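Local coordinates for protein immunoreactive 84kD antigen PG93 (Porphyromonas gingivalis, PDB 5M11) that serves as an essential bacterial surface component of the type IX secretion system and binds calcium and zinc ions, at residues C698-D704 and Y737-D743; T690-A696 and S715-K721; L671-Y675 and K748-I752; L641-L647 and F659-S665. All coordinates share one frame. Numbering follows the deposited sequence.

Interaction 1: C698-D704 and Y737-D743; sequences CSVKITD and YAVAVYD. With CA (calcium ion), chain K.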
# COMPACT_ATOMS: atom_id res chain seq x y z
N CYS A 698 25.72 -15.52 8.05
CA CYS A 698 26.99 -15.98 7.49
C CYS A 698 28.16 -15.28 8.13
O CYS A 698 28.09 -14.09 8.43
CB CYS A 698 27.00 -15.75 5.98
SG CYS A 698 26.33 -17.12 5.00
N SER A 699 29.27 -16.01 8.26
CA SER A 699 30.52 -15.43 8.70
C SER A 699 31.17 -14.82 7.46
O SER A 699 31.19 -15.47 6.41
CB SER A 699 31.41 -16.49 9.34
OG SER A 699 32.70 -15.95 9.61
N VAL A 700 31.62 -13.57 7.54
CA VAL A 700 32.25 -12.87 6.41
C VAL A 700 33.56 -12.30 6.93
O VAL A 700 33.52 -11.48 7.85
CB VAL A 700 31.32 -11.81 5.73
CG1 VAL A 700 32.03 -11.06 4.61
CG2 VAL A 700 30.04 -12.44 5.20
N LYS A 701 34.70 -12.77 6.38
CA LYS A 701 36.03 -12.29 6.80
C LYS A 701 36.91 -11.91 5.58
O LYS A 701 36.96 -12.65 4.59
CB LYS A 701 36.76 -13.29 7.73
CG LYS A 701 37.20 -14.61 7.10
CD LYS A 701 37.66 -15.64 8.14
CE LYS A 701 36.60 -16.67 8.45
NZ LYS A 701 35.48 -16.09 9.23
N ILE A 702 37.55 -10.73 5.66
CA ILE A 702 38.39 -10.19 4.60
C ILE A 702 39.86 -10.37 4.98
O ILE A 702 40.28 -9.96 6.06
CB ILE A 702 38.04 -8.70 4.30
CG1 ILE A 702 36.52 -8.54 4.00
CG2 ILE A 702 38.89 -8.15 3.14
CD1 ILE A 702 35.96 -7.16 4.18
N THR A 703 40.64 -11.02 4.09
CA THR A 703 42.07 -11.26 4.29
C THR A 703 42.92 -10.80 3.12
O THR A 703 42.45 -10.77 1.98
CB THR A 703 42.38 -12.76 4.50
OG1 THR A 703 42.12 -13.49 3.30
CG2 THR A 703 41.65 -13.36 5.69
N ASP A 704 44.21 -10.52 3.40
CA ASP A 704 45.18 -10.18 2.36
C ASP A 704 45.64 -11.49 1.71
O ASP A 704 45.25 -12.58 2.17
CB ASP A 704 46.36 -9.36 2.94
CG ASP A 704 47.17 -9.99 4.07
OD1 ASP A 704 46.82 -11.11 4.51
OD2 ASP A 704 48.13 -9.35 4.54
N TYR A 737 42.50 -8.85 -2.42
CA TYR A 737 41.94 -9.16 -1.12
C TYR A 737 40.91 -10.26 -1.29
O TYR A 737 40.49 -10.54 -2.42
CB TYR A 737 41.37 -7.88 -0.46
CG TYR A 737 42.46 -6.87 -0.16
CD1 TYR A 737 43.13 -6.89 1.06
CD2 TYR A 737 42.89 -5.96 -1.13
CE1 TYR A 737 44.18 -6.01 1.32
CE2 TYR A 737 43.95 -5.09 -0.89
CZ TYR A 737 44.60 -5.12 0.34
OH TYR A 737 45.63 -4.27 0.61
N ALA A 738 40.58 -10.96 -0.19
CA ALA A 738 39.67 -12.09 -0.27
C ALA A 738 38.61 -12.02 0.78
O ALA A 738 38.85 -11.61 1.91
CB ALA A 738 40.44 -13.39 -0.13
N VAL A 739 37.41 -12.46 0.38
CA VAL A 739 36.20 -12.52 1.18
C VAL A 739 35.85 -14.00 1.37
O VAL A 739 35.53 -14.71 0.39
CB VAL A 739 35.07 -11.71 0.49
CG1 VAL A 739 33.81 -11.69 1.34
CG2 VAL A 739 35.54 -10.30 0.18
N ALA A 740 35.98 -14.48 2.62
CA ALA A 740 35.65 -15.85 2.98
C ALA A 740 34.30 -15.84 3.67
O ALA A 740 34.13 -15.19 4.70
CB ALA A 740 36.71 -16.44 3.87
N VAL A 741 33.32 -16.50 3.03
CA VAL A 741 31.95 -16.59 3.52
C VAL A 741 31.66 -18.01 3.97
O VAL A 741 31.69 -18.92 3.15
CB VAL A 741 30.89 -16.10 2.48
CG1 VAL A 741 29.49 -16.14 3.08
CG2 VAL A 741 31.22 -14.71 1.96
N TYR A 742 31.34 -18.18 5.24
CA TYR A 742 30.99 -19.48 5.78
C TYR A 742 29.62 -19.44 6.46
O TYR A 742 29.39 -18.60 7.34
CB TYR A 742 32.06 -19.98 6.77
CG TYR A 742 31.71 -21.29 7.44
CD1 TYR A 742 31.82 -22.50 6.76
CD2 TYR A 742 31.26 -21.33 8.76
CE1 TYR A 742 31.51 -23.71 7.37
CE2 TYR A 742 30.94 -22.53 9.38
CZ TYR A 742 31.06 -23.72 8.68
OH TYR A 742 30.75 -24.91 9.30
N ASP A 743 28.72 -20.35 6.06
CA ASP A 743 27.43 -20.43 6.72
C ASP A 743 27.50 -21.59 7.72
O ASP A 743 27.84 -22.72 7.34
CB ASP A 743 26.22 -20.50 5.75
CG ASP A 743 25.87 -21.82 5.10
OD1 ASP A 743 26.79 -22.50 4.59
OD2 ASP A 743 24.67 -22.12 5.00
CA CA K . 22.07 -21.76 4.49
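A small residue in a β ladder can be covered by a longer neighbour across the strand pair, as at Ala740. The methyl group of this residue lies on the same sheet face as Lys701, whose aliphatic stem passes over it, with Lys701 CG 3.7 Å from Ala740 CB. Beneath this packing the two residues form an antiparallel hydrogen-bonded pair, Lys701 N donating to Ala740 O at 3.0 Å and Ala740 N to Lys701 O at 2.9 Å. The same pair of reciprocal hydrogen bonds recurs two residues away in either direction, at Ser699 with Tyr742 and at Thr703 with Ala738. The amino group of Lys701 reaches Gln712 of the adjoining strand and, weakly, Ser699 OG. The other face is apolar: Val700, Ile702, Val739 and Val741 line it, with Val700 CG1 3.8 Å from Val739 CG1, and Ile691 and Leu694 pack against it. Cys698 is also heavily covered. It fills the end of the ladder, its SG lying 3.8 Å from Val741 CG1 and 3.5 Å from Asp743 CB. There the strand gives way to a metal site, where Asp743 OD2 lies 2.7 Å from the calcium ion, which Glu670 also binds. With the apolar face packed toward the three-stranded sheet and the more polar face turned away, these are the two central strands of the four-stranded sheet in the C-terminal β-sandwich.

Interaction 2: T690-A696 and S715-K721; sequences TIAGLQA and SVTTEVK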
# COMPACT_ATOMS: atom_id res chain seq x y z
N THR A 690 31.11 -3.23 -1.24
CA THR A 690 29.89 -3.87 -0.76
C THR A 690 29.90 -5.36 -1.13
O THR A 690 30.02 -5.70 -2.31
CB THR A 690 28.64 -3.17 -1.33
OG1 THR A 690 28.69 -1.79 -0.96
CG2 THR A 690 27.31 -3.81 -0.85
N ILE A 691 29.80 -6.24 -0.10
CA ILE A 691 29.66 -7.68 -0.27
C ILE A 691 28.19 -7.90 -0.45
O ILE A 691 27.42 -7.45 0.40
CB ILE A 691 30.25 -8.57 0.88
CG1 ILE A 691 31.71 -8.17 1.29
CG2 ILE A 691 30.15 -10.07 0.53
CD1 ILE A 691 32.72 -8.03 0.19
N ALA A 692 27.78 -8.51 -1.56
CA ALA A 692 26.36 -8.73 -1.83
C ALA A 692 26.10 -10.18 -2.23
O ALA A 692 27.05 -10.96 -2.37
CB ALA A 692 25.88 -7.76 -2.89
N GLY A 693 24.81 -10.54 -2.35
CA GLY A 693 24.36 -11.89 -2.65
C GLY A 693 24.57 -12.88 -1.52
O GLY A 693 24.52 -14.10 -1.74
N LEU A 694 24.78 -12.38 -0.28
CA LEU A 694 24.99 -13.18 0.91
C LEU A 694 23.71 -13.78 1.45
O LEU A 694 22.63 -13.59 0.88
CB LEU A 694 25.63 -12.32 2.02
CG LEU A 694 27.04 -11.81 1.84
CD1 LEU A 694 27.33 -10.79 2.84
CD2 LEU A 694 28.04 -12.89 2.00
N GLN A 695 23.83 -14.49 2.59
CA GLN A 695 22.74 -15.11 3.35
C GLN A 695 22.89 -14.64 4.79
O GLN A 695 24.01 -14.65 5.27
CB GLN A 695 22.81 -16.65 3.23
CG GLN A 695 21.48 -17.37 3.43
CD GLN A 695 20.65 -17.43 2.17
OE1 GLN A 695 20.76 -18.36 1.36
NE2 GLN A 695 19.76 -16.47 1.99
N ALA A 696 21.83 -14.14 5.43
CA ALA A 696 21.89 -13.65 6.81
C ALA A 696 22.31 -14.76 7.76
O ALA A 696 21.79 -15.87 7.66
CB ALA A 696 20.55 -13.07 7.22
N SER A 715 26.56 -11.85 8.65
CA SER A 715 25.65 -11.19 7.72
C SER A 715 24.36 -10.81 8.42
O SER A 715 23.74 -11.65 9.10
CB SER A 715 25.38 -12.07 6.51
OG SER A 715 24.76 -11.29 5.50
N VAL A 716 23.98 -9.53 8.33
CA VAL A 716 22.75 -8.99 8.94
C VAL A 716 21.57 -9.27 7.97
O VAL A 716 20.61 -9.93 8.36
CB VAL A 716 22.88 -7.47 9.33
CG1 VAL A 716 23.52 -6.62 8.22
CG2 VAL A 716 21.54 -6.89 9.78
N THR A 717 21.70 -8.79 6.71
CA THR A 717 20.80 -8.89 5.58
C THR A 717 21.51 -9.72 4.46
O THR A 717 22.15 -10.73 4.74
CB THR A 717 20.36 -7.46 5.15
OG1 THR A 717 19.44 -7.52 4.05
CG2 THR A 717 21.55 -6.54 4.81
N THR A 718 21.36 -9.30 3.21
CA THR A 718 21.91 -9.91 1.99
C THR A 718 23.23 -9.22 1.66
O THR A 718 24.01 -9.73 0.86
CB THR A 718 20.86 -9.81 0.84
OG1 THR A 718 19.75 -8.95 1.21
CG2 THR A 718 20.32 -11.17 0.44
N GLU A 719 23.49 -8.08 2.33
CA GLU A 719 24.68 -7.28 2.14
C GLU A 719 25.48 -7.06 3.43
O GLU A 719 24.93 -7.06 4.54
CB GLU A 719 24.30 -5.90 1.55
CG GLU A 719 24.02 -5.90 0.05
CD GLU A 719 23.33 -4.67 -0.52
OE1 GLU A 719 23.34 -3.61 0.15
OE2 GLU A 719 22.81 -4.76 -1.65
N VAL A 720 26.79 -6.85 3.24
CA VAL A 720 27.82 -6.51 4.23
C VAL A 720 28.68 -5.42 3.54
O VAL A 720 28.93 -5.52 2.34
CB VAL A 720 28.63 -7.76 4.72
CG1 VAL A 720 29.96 -7.39 5.36
CG2 VAL A 720 27.81 -8.62 5.68
N LYS A 721 29.06 -4.36 4.27
CA LYS A 721 29.88 -3.30 3.68
C LYS A 721 31.22 -3.15 4.41
O LYS A 721 31.31 -3.40 5.62
CB LYS A 721 29.13 -1.96 3.63
CG LYS A 721 28.01 -1.95 2.59
CD LYS A 721 27.35 -0.58 2.41
CE LYS A 721 26.06 -0.66 1.62
NZ LYS A 721 26.28 -0.65 0.14
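The two segments run antiparallel but stay in regular register only at one end. Ile691 and Val720 form a hydrogen-bonded pair, Ile691 N to Val720 O at 2.7 Å and Val720 N to Ile691 O at 3.0 Å, flanked by the non-hydrogen-bonded pair Thr690 with Lys721. Beyond Ala692, opposite Glu719, the chain takes an extra residue: Gly693, at positive phi, has no counterpart, and Leu694 N instead donates to Thr718 O at 3.0 Å. The segments then continue as facing loops, with Ala696 opposite Ser715. This pairing forms one edge of the three-stranded sheet of the C-terminal β-sandwich, strand 675-677 lying on the far side of 689-692. Among side chains, Leu694 is the most covered. Its CD1 touches Val720 CG2 at 3.6 Å and Ser715 OG at 3.7 Å, and the residue also packs on Val741 of the opposing sheet. On the other face Lys721 NZ donates to Thr690 OG1 at 2.9 Å, while Glu719 CG lies 4.0 Å from Thr690 CG2 and 3.9 Å from Ala692 CB. In the loop region, Ser715 OG donates to Thr717 O at 2.8 Å, and Ala696 CB comes within 3.3 Å of Val716 O.

Interaction 3: L671-Y675 and K748-I752; sequences LDGVY and KSKLI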
# COMPACT_ATOMS: atom_id res chain seq x y z
N LEU A 671 25.12 -19.79 -1.68
CA LEU A 671 26.25 -18.88 -1.61
C LEU A 671 26.88 -18.67 -2.99
O LEU A 671 27.81 -17.87 -3.12
CB LEU A 671 27.31 -19.36 -0.60
CG LEU A 671 26.96 -19.25 0.88
CD1 LEU A 671 28.12 -19.69 1.73
CD2 LEU A 671 26.55 -17.83 1.28
N ASP A 672 26.35 -19.33 -4.02
CA ASP A 672 26.83 -19.23 -5.40
C ASP A 672 26.65 -17.81 -5.97
O ASP A 672 27.24 -17.49 -7.01
CB ASP A 672 26.10 -20.24 -6.31
CG ASP A 672 26.56 -21.70 -6.22
OD1 ASP A 672 26.14 -22.51 -7.08
OD2 ASP A 672 27.29 -22.04 -5.25
N GLY A 673 25.88 -16.97 -5.27
CA GLY A 673 25.62 -15.60 -5.70
C GLY A 673 26.38 -14.50 -4.98
O GLY A 673 26.04 -13.33 -5.15
N VAL A 674 27.42 -14.82 -4.20
CA VAL A 674 28.16 -13.77 -3.48
C VAL A 674 29.05 -13.00 -4.50
O VAL A 674 29.57 -13.61 -5.43
CB VAL A 674 28.97 -14.31 -2.25
CG1 VAL A 674 29.68 -13.19 -1.51
CG2 VAL A 674 28.05 -15.07 -1.28
N TYR A 675 29.17 -11.66 -4.34
CA TYR A 675 29.99 -10.79 -5.20
C TYR A 675 30.38 -9.46 -4.51
O TYR A 675 29.70 -9.01 -3.59
CB TYR A 675 29.26 -10.51 -6.53
CG TYR A 675 27.99 -9.71 -6.41
CD1 TYR A 675 27.94 -8.39 -6.84
CD2 TYR A 675 26.81 -10.30 -5.97
CE1 TYR A 675 26.75 -7.66 -6.79
CE2 TYR A 675 25.61 -9.59 -5.93
CZ TYR A 675 25.59 -8.26 -6.33
OH TYR A 675 24.42 -7.54 -6.24
N LYS A 748 29.08 -25.07 4.54
CA LYS A 748 29.67 -24.74 3.24
C LYS A 748 30.32 -23.34 3.27
O LYS A 748 29.88 -22.44 4.01
CB LYS A 748 28.63 -24.83 2.11
CG LYS A 748 29.22 -25.14 0.73
CD LYS A 748 29.13 -26.64 0.37
CE LYS A 748 30.43 -27.40 0.54
NZ LYS A 748 30.29 -28.83 0.16
N SER A 749 31.37 -23.17 2.46
CA SER A 749 32.14 -21.93 2.36
C SER A 749 32.14 -21.36 0.93
O SER A 749 31.84 -22.08 -0.04
CB SER A 749 33.57 -22.16 2.83
OG SER A 749 33.63 -22.86 4.06
N LYS A 750 32.48 -20.08 0.80
CA LYS A 750 32.59 -19.39 -0.47
C LYS A 750 33.77 -18.41 -0.41
O LYS A 750 33.78 -17.46 0.37
CB LYS A 750 31.28 -18.69 -0.86
CG LYS A 750 31.23 -18.18 -2.30
CD LYS A 750 31.13 -19.29 -3.35
CE LYS A 750 31.00 -18.73 -4.74
NZ LYS A 750 30.75 -19.79 -5.75
N LEU A 751 34.79 -18.69 -1.22
CA LEU A 751 35.96 -17.85 -1.26
C LEU A 751 35.93 -17.07 -2.55
O LEU A 751 36.00 -17.64 -3.64
CB LEU A 751 37.24 -18.68 -1.11
CG LEU A 751 38.57 -17.93 -1.03
CD1 LEU A 751 38.57 -16.85 0.06
CD2 LEU A 751 39.71 -18.90 -0.81
N ILE A 752 35.76 -15.75 -2.42
CA ILE A 752 35.71 -14.84 -3.56
C ILE A 752 36.78 -13.74 -3.37
O ILE A 752 37.09 -13.36 -2.24
CB ILE A 752 34.28 -14.29 -3.81
CG1 ILE A 752 33.83 -13.30 -2.73
CG2 ILE A 752 33.26 -15.43 -4.01
CD1 ILE A 752 32.89 -12.27 -3.24
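In this β-sandwich, residues 671-675 form a turn that leads into the three-stranded sheet and packs on the edge strand of the four-stranded one. Leu671, next to the calcium ligand Glu670, starts a type I β turn closed by Val674 N donating to Leu671 O at 3.3 Å. The Leu671 side chain points toward the strand, with Leu671 CD1 4.0 Å from Lys748 O and Leu671 CB 4.0 Å from Lys750 CB; Lys750, lying along it, has the largest covered area of the contact. Asp672 carries a charge opposite to that of Lys750, but Asp672 OD2 and Lys750 NZ are 4.2 Å apart, beyond a salt bridge; Asp672 OD1 bonds instead to Ser669. After the turn Val674 drops its side chain between the sheets, where Ile691 and Leu694 also press on it. No hydrogen bond joins the two segments, and at the far end Ile752 makes the apolar contact, its CD1 sitting 3.8 Å both from Val674 CG1 and from Tyr675 CA.

Interaction 4: L641-L647 and F659-S665; sequences LNDDNGL and FQTGTGS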
# COMPACT_ATOMS: atom_id res chain seq x y z
N LEU A 641 6.25 -13.45 6.94
CA LEU A 641 7.55 -13.88 6.45
C LEU A 641 7.51 -15.29 5.86
O LEU A 641 7.02 -16.22 6.50
CB LEU A 641 8.53 -13.80 7.64
CG LEU A 641 9.96 -14.27 7.46
CD1 LEU A 641 10.76 -13.28 6.66
CD2 LEU A 641 10.59 -14.46 8.80
N ASN A 642 8.08 -15.43 4.66
CA ASN A 642 8.22 -16.70 3.96
C ASN A 642 9.56 -17.27 4.38
O ASN A 642 10.59 -16.98 3.76
CB ASN A 642 8.10 -16.47 2.44
CG ASN A 642 8.17 -17.71 1.57
OD1 ASN A 642 8.52 -18.82 1.98
ND2 ASN A 642 7.87 -17.52 0.30
N ASP A 643 9.57 -18.04 5.47
CA ASP A 643 10.77 -18.61 6.09
C ASP A 643 11.61 -19.47 5.12
O ASP A 643 12.81 -19.63 5.35
CB ASP A 643 10.43 -19.42 7.35
CG ASP A 643 9.60 -18.65 8.37
OD1 ASP A 643 10.20 -18.03 9.28
OD2 ASP A 643 8.34 -18.67 8.25
N ASP A 644 10.99 -19.97 4.03
CA ASP A 644 11.64 -20.83 3.05
C ASP A 644 12.50 -20.08 2.02
O ASP A 644 13.53 -20.63 1.61
CB ASP A 644 10.60 -21.65 2.32
CG ASP A 644 11.22 -22.74 1.49
OD1 ASP A 644 11.74 -23.72 2.08
OD2 ASP A 644 11.28 -22.57 0.24
N ASN A 645 12.07 -18.89 1.56
CA ASN A 645 12.86 -18.16 0.56
C ASN A 645 13.30 -16.79 1.09
O ASN A 645 13.86 -15.98 0.34
CB ASN A 645 12.11 -18.04 -0.77
CG ASN A 645 10.94 -17.09 -0.80
OD1 ASN A 645 10.57 -16.42 0.19
ND2 ASN A 645 10.33 -17.00 -1.98
N GLY A 646 13.03 -16.55 2.37
CA GLY A 646 13.43 -15.33 3.06
C GLY A 646 12.68 -14.08 2.68
O GLY A 646 13.11 -13.00 3.06
N LEU A 647 11.57 -14.19 1.95
CA LEU A 647 10.84 -12.98 1.57
C LEU A 647 9.90 -12.51 2.67
O LEU A 647 8.96 -13.23 3.03
CB LEU A 647 10.05 -13.15 0.25
CG LEU A 647 10.86 -13.01 -1.02
CD1 LEU A 647 10.11 -13.54 -2.18
CD2 LEU A 647 11.27 -11.58 -1.27
N PHE A 659 10.77 -7.70 0.86
CA PHE A 659 12.18 -7.50 1.11
C PHE A 659 12.85 -8.86 1.29
O PHE A 659 12.35 -9.68 2.07
CB PHE A 659 12.38 -6.59 2.33
CG PHE A 659 13.80 -6.45 2.80
CD1 PHE A 659 14.67 -5.57 2.17
CD2 PHE A 659 14.27 -7.21 3.87
CE1 PHE A 659 15.99 -5.45 2.60
CE2 PHE A 659 15.60 -7.10 4.28
CZ PHE A 659 16.45 -6.22 3.64
N GLN A 660 13.96 -9.11 0.56
CA GLN A 660 14.70 -10.38 0.67
C GLN A 660 15.57 -10.28 1.89
O GLN A 660 16.53 -9.51 1.90
CB GLN A 660 15.51 -10.70 -0.60
CG GLN A 660 16.42 -11.93 -0.49
CD GLN A 660 15.73 -13.22 -0.11
OE1 GLN A 660 15.86 -13.72 1.02
NE2 GLN A 660 15.03 -13.83 -1.07
N THR A 661 15.18 -11.03 2.94
CA THR A 661 15.78 -11.05 4.27
C THR A 661 17.13 -11.81 4.29
O THR A 661 18.01 -11.48 5.11
CB THR A 661 14.75 -11.67 5.24
OG1 THR A 661 13.55 -10.93 5.11
CG2 THR A 661 15.17 -11.58 6.70
N GLY A 662 17.27 -12.80 3.41
CA GLY A 662 18.46 -13.64 3.35
C GLY A 662 18.43 -14.67 4.46
O GLY A 662 19.47 -15.20 4.86
N THR A 663 17.21 -14.97 4.94
CA THR A 663 16.82 -15.85 6.03
C THR A 663 16.19 -17.12 5.41
O THR A 663 15.73 -18.01 6.12
CB THR A 663 15.95 -14.98 6.95
OG1 THR A 663 16.82 -14.37 7.89
CG2 THR A 663 14.76 -15.70 7.64
N GLY A 664 16.26 -17.22 4.09
CA GLY A 664 15.74 -18.34 3.33
C GLY A 664 16.40 -19.68 3.58
O GLY A 664 17.60 -19.77 3.87
N SER A 665 15.59 -20.75 3.47
CA SER A 665 16.00 -22.14 3.59
C SER A 665 16.22 -22.70 2.17
O SER A 665 15.67 -23.73 1.78
CB SER A 665 14.97 -22.93 4.38
OG SER A 665 14.86 -22.38 5.69
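Seven-bladed β-propellers often close their ring by completing one blade with strands from both ends of the domain, and this contact lies in such a blade. Residues 641-647 contain the hairpin turn between strands 636-642 and 647-652. Across from them, strand 655-660 leaves the blade within residues 659-665. Leu647 and Gln660 make a non-hydrogen-bonded antiparallel pair. Beyond it the leaving chain curls against the turn: Gly646 O accepts from Thr661 N at 2.9 Å and, weakly, from Thr661 OG1, and further out Ser665 N donates to Asp644 O at 2.8 Å. Gln660 uses both ends of its amide, NE2 donating to Asn645 O at 2.8 Å and OE1 accepting from Gly662 N at 2.9 Å. Glycine suits the meeting point. A β-carbon on Gly646 would clash with Gln660 OE1 and Gly664 N, and its phi is positive; one on Gly664 would run into Asn645 C. The hairpin is shaped by an Asx turn in which Asn645 OD1 accepts from Leu647 N at 3.0 Å. In the blade, strand 647-652 separates 636-642 from 655-660, and strand 13-16, from the N terminus, adds the outer edge, with Gln660 bonded to Ile12 through the backbone. Beyond the blade, Gly662 meets Ala696 by a backbone hydrogen bond, bringing the propeller against the C-terminal sandwich.

Interaction 4 comes first along the chain, closing a short loop of 11 residues within the last propeller blade before the other three contacts open. Interaction 3 then closes the longest loop, with 72 residues between 671-675 and 748-752, and interactions 1 and 2 are nested inside it. These two cross: 690-696 opens, 698-704 follows, 715-721 closes interaction 2, and 737-743 closes interaction 1. Interaction 2 belongs to one sheet of the sandwich and interaction 1 to the other, while interaction 3 spans both, so the three together weave a single core. Interaction 2 alone touches interaction 4, so among these contacts the passage from propeller to sandwich is made there.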